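Local coordinates for protein MdcA (Pseudomonas aeruginosa, PDB 5VIT) that serves as the alpha subunit of malonate decarboxylase and probably acts as the transferase that loads malonate onto the acyl carrier protein of the complex, at residues R68-V73 / L94-L99. Numbering follows the deposited sequence.
Sequences RSLARV and LDLFEL
Ala-71 and Leu-96 mark the closest backbone approach, their CA atoms 5.6 Å apart, on segments of helices 64-70 and 91-98. A type I beta turn spans Leu-70 to Val-73, whose Val-73 N bonds back to Leu-70 O at 3.2 Å; in the second segment, Leu-99 N reaches Asp-95 O at 2.7 Å. The side-chain contacts between the segments are apolar; of the 189 Å² buried in all, Leu-96 and Ala-71 contribute the largest shares, 62 and 56 Å². The two methyls of Leu-96 divide the work: CD1 lies 3.7 Å from Leu-70 CD2, while CD2 sits 3.8 Å from both Leu-70 CG and Ala-71 CA. The two leucine side chains meet at about a right angle. With its CG anti to the backbone N (chi1 -175°), Leu-70 brings its branched end nearer to Leu-96 than the direction of its CB would suggest. Strands 52-55, 81-85 and 102-107 are successive neighbours in a parallel sheet, so the two helices belong to consecutive beta-alpha-beta crossovers of this Rossmann-like alpha/beta layer. Leu-96 also touches Ala-102 on strand 102-107, which puts this part of the interface against the sheet. Ala-71 takes part through its CA and carbonyl oxygen as well as its methyl, whose CB is 4.1 Å from Leu-96 CD2. At the more exposed border, the CB of Leu-99 is directed toward segment 68-73, and its CD1 lies 3.3 Å from Ala-71 O, a close van der Waals touch on a carbonyl. Nearby, Asp-95 forms a salt bridge with Arg-116 of helix 114-122, tying helix 91-98 to the next helix along the chain.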
loop_
_atom_site.group_PDB
_atom_site.type_symbol
_atom_site.label_atom_id
_atom_site.label_comp_id
_atom_site.label_asym_id
_atom_site.label_seq_id
_atom_site.Cartn_x
_atom_site.Cartn_y
_atom_site.Cartn_z
ATOM N N ARG A 68 -5.808 -42.624 26.983
ATOM C CA ARG A 68 -4.741 -43.459 27.538
ATOM C C ARG A 68 -5.221 -44.891 27.763
ATOM O O ARG A 68 -4.458 -45.844 27.601
ATOM C CB ARG A 68 -4.216 -42.871 28.849
ATOM C CG ARG A 68 -3.554 -41.520 28.691
ATOM C CD ARG A 68 -3.071 -41.014 30.021
ATOM N NE ARG A 68 -4.108 -41.092 31.047
ATOM C CZ ARG A 68 -4.793 -40.039 31.463
ATOM N NH1 ARG A 68 -4.523 -38.858 30.936
ATOM N NH2 ARG A 68 -5.720 -40.156 32.401
ATOM N N SER A 69 -6.487 -45.042 28.140
ATOM C CA SER A 69 -7.041 -46.372 28.378
ATOM C C SER A 69 -7.180 -47.171 27.082
ATOM O O SER A 69 -6.998 -48.383 27.086
ATOM C CB SER A 69 -8.392 -46.273 29.067
ATOM O OG SER A 69 -8.321 -45.450 30.213
ATOM N N LEU A 70 -7.508 -46.495 25.981
ATOM C CA LEU A 70 -7.601 -47.153 24.677
ATOM C C LEU A 70 -6.224 -47.662 24.242
ATOM O O LEU A 70 -6.108 -48.721 23.625
ATOM C CB LEU A 70 -8.179 -46.199 23.616
ATOM C CG LEU A 70 -8.462 -46.717 22.195
ATOM C CD1 LEU A 70 -9.428 -47.879 22.241
ATOM C CD2 LEU A 70 -9.041 -45.606 21.298
ATOM N N ALA A 71 -5.182 -46.905 24.569
ATOM C CA ALA A 71 -3.830 -47.268 24.157
ATOM C C ALA A 71 -3.286 -48.479 24.934
ATOM O O ALA A 71 -2.259 -49.044 24.565
ATOM C CB ALA A 71 -2.896 -46.076 24.312
ATOM N N ARG A 72 -3.978 -48.869 26.001
ATOM C CA ARG A 72 -3.573 -50.005 26.830
ATOM C C ARG A 72 -4.367 -51.250 26.466
ATOM O O ARG A 72 -4.448 -52.203 27.238
ATOM C CB ARG A 72 -3.771 -49.690 28.315
ATOM C CG ARG A 72 -3.013 -48.479 28.813
ATOM C CD ARG A 72 -3.319 -48.196 30.284
ATOM N NE ARG A 72 -2.497 -49.003 31.188
ATOM C CZ ARG A 72 -2.907 -50.113 31.799
ATOM N NH1 ARG A 72 -4.144 -50.556 31.623
ATOM N NH2 ARG A 72 -2.079 -50.776 32.596
ATOM N N VAL A 73 -4.974 -51.224 25.287
ATOM C CA VAL A 73 -5.848 -52.298 24.845
ATOM C C VAL A 73 -5.037 -53.369 24.109
ATOM O O VAL A 73 -4.004 -53.064 23.504
ATOM C CB VAL A 73 -6.994 -51.723 23.953
ATOM C CG1 VAL A 73 -7.546 -52.749 23.008
ATOM C CG2 VAL A 73 -8.106 -51.145 24.824
ATOM N N LEU A 94 -1.413 -41.069 18.535
ATOM C CA LEU A 94 -0.631 -41.729 17.504
ATOM C C LEU A 94 -0.015 -43.036 18.004
ATOM O O LEU A 94 0.343 -43.894 17.199
ATOM C CB LEU A 94 0.442 -40.794 16.976
ATOM C CG LEU A 94 -0.117 -39.529 16.317
ATOM C CD1 LEU A 94 0.988 -38.816 15.585
ATOM C CD2 LEU A 94 -1.265 -39.849 15.368
ATOM N N ASP A 95 0.095 -43.194 19.322
ATOM C CA ASP A 95 0.475 -44.485 19.893
ATOM C C ASP A 95 -0.428 -45.600 19.345
ATOM O O ASP A 95 0.054 -46.675 18.983
ATOM C CB ASP A 95 0.417 -44.444 21.428
ATOM C CG ASP A 95 1.602 -43.697 22.043
ATOM O OD1 ASP A 95 2.660 -43.602 21.384
ATOM O OD2 ASP A 95 1.473 -43.193 23.181
ATOM N N LEU A 96 -1.726 -45.310 19.242
ATOM C CA LEU A 96 -2.718 -46.254 18.714
ATOM C C LEU A 96 -2.304 -46.879 17.383
ATOM O O LEU A 96 -2.585 -48.050 17.115
ATOM C CB LEU A 96 -4.071 -45.562 18.542
ATOM C CG LEU A 96 -4.784 -45.025 19.784
ATOM C CD1 LEU A 96 -6.097 -44.353 19.398
ATOM C CD2 LEU A 96 -5.033 -46.123 20.787
ATOM N N PHE A 97 -1.623 -46.096 16.559
ATOM C CA PHE A 97 -1.253 -46.537 15.223
ATOM C C PHE A 97 0.036 -47.339 15.262
ATOM O O PHE A 97 0.169 -48.370 14.595
ATOM C CB PHE A 97 -1.130 -45.326 14.283
ATOM C CG PHE A 97 -2.445 -44.616 14.049
ATOM C CD1 PHE A 97 -2.928 -43.700 14.970
ATOM C CD2 PHE A 97 -3.214 -44.899 12.926
ATOM C CE1 PHE A 97 -4.144 -43.072 14.771
ATOM C CE2 PHE A 97 -4.428 -44.266 12.717
ATOM C CZ PHE A 97 -4.892 -43.352 13.638
ATOM N N GLU A 98 0.982 -46.861 16.060
ATOM C CA GLU A 98 2.250 -47.545 16.251
ATOM C C GLU A 98 2.016 -48.907 16.895
ATOM O O GLU A 98 2.626 -49.899 16.509
ATOM C CB GLU A 98 3.179 -46.686 17.111
ATOM C CG GLU A 98 4.649 -46.785 16.766
ATOM C CD GLU A 98 5.436 -45.593 17.290
ATOM O OE1 GLU A 98 5.409 -44.524 16.639
ATOM O OE2 GLU A 98 6.064 -45.717 18.361
ATOM N N LEU A 99 1.107 -48.952 17.863
ATOM C CA LEU A 99 0.828 -50.187 18.582
ATOM C C LEU A 99 0.017 -51.172 17.743
ATOM O O LEU A 99 -0.160 -52.328 18.138
ATOM C CB LEU A 99 0.084 -49.885 19.891
ATOM C CG LEU A 99 0.805 -49.107 20.996
ATOM C CD1 LEU A 99 -0.187 -48.637 22.043
ATOM C CD2 LEU A 99 1.859 -49.964 21.654
#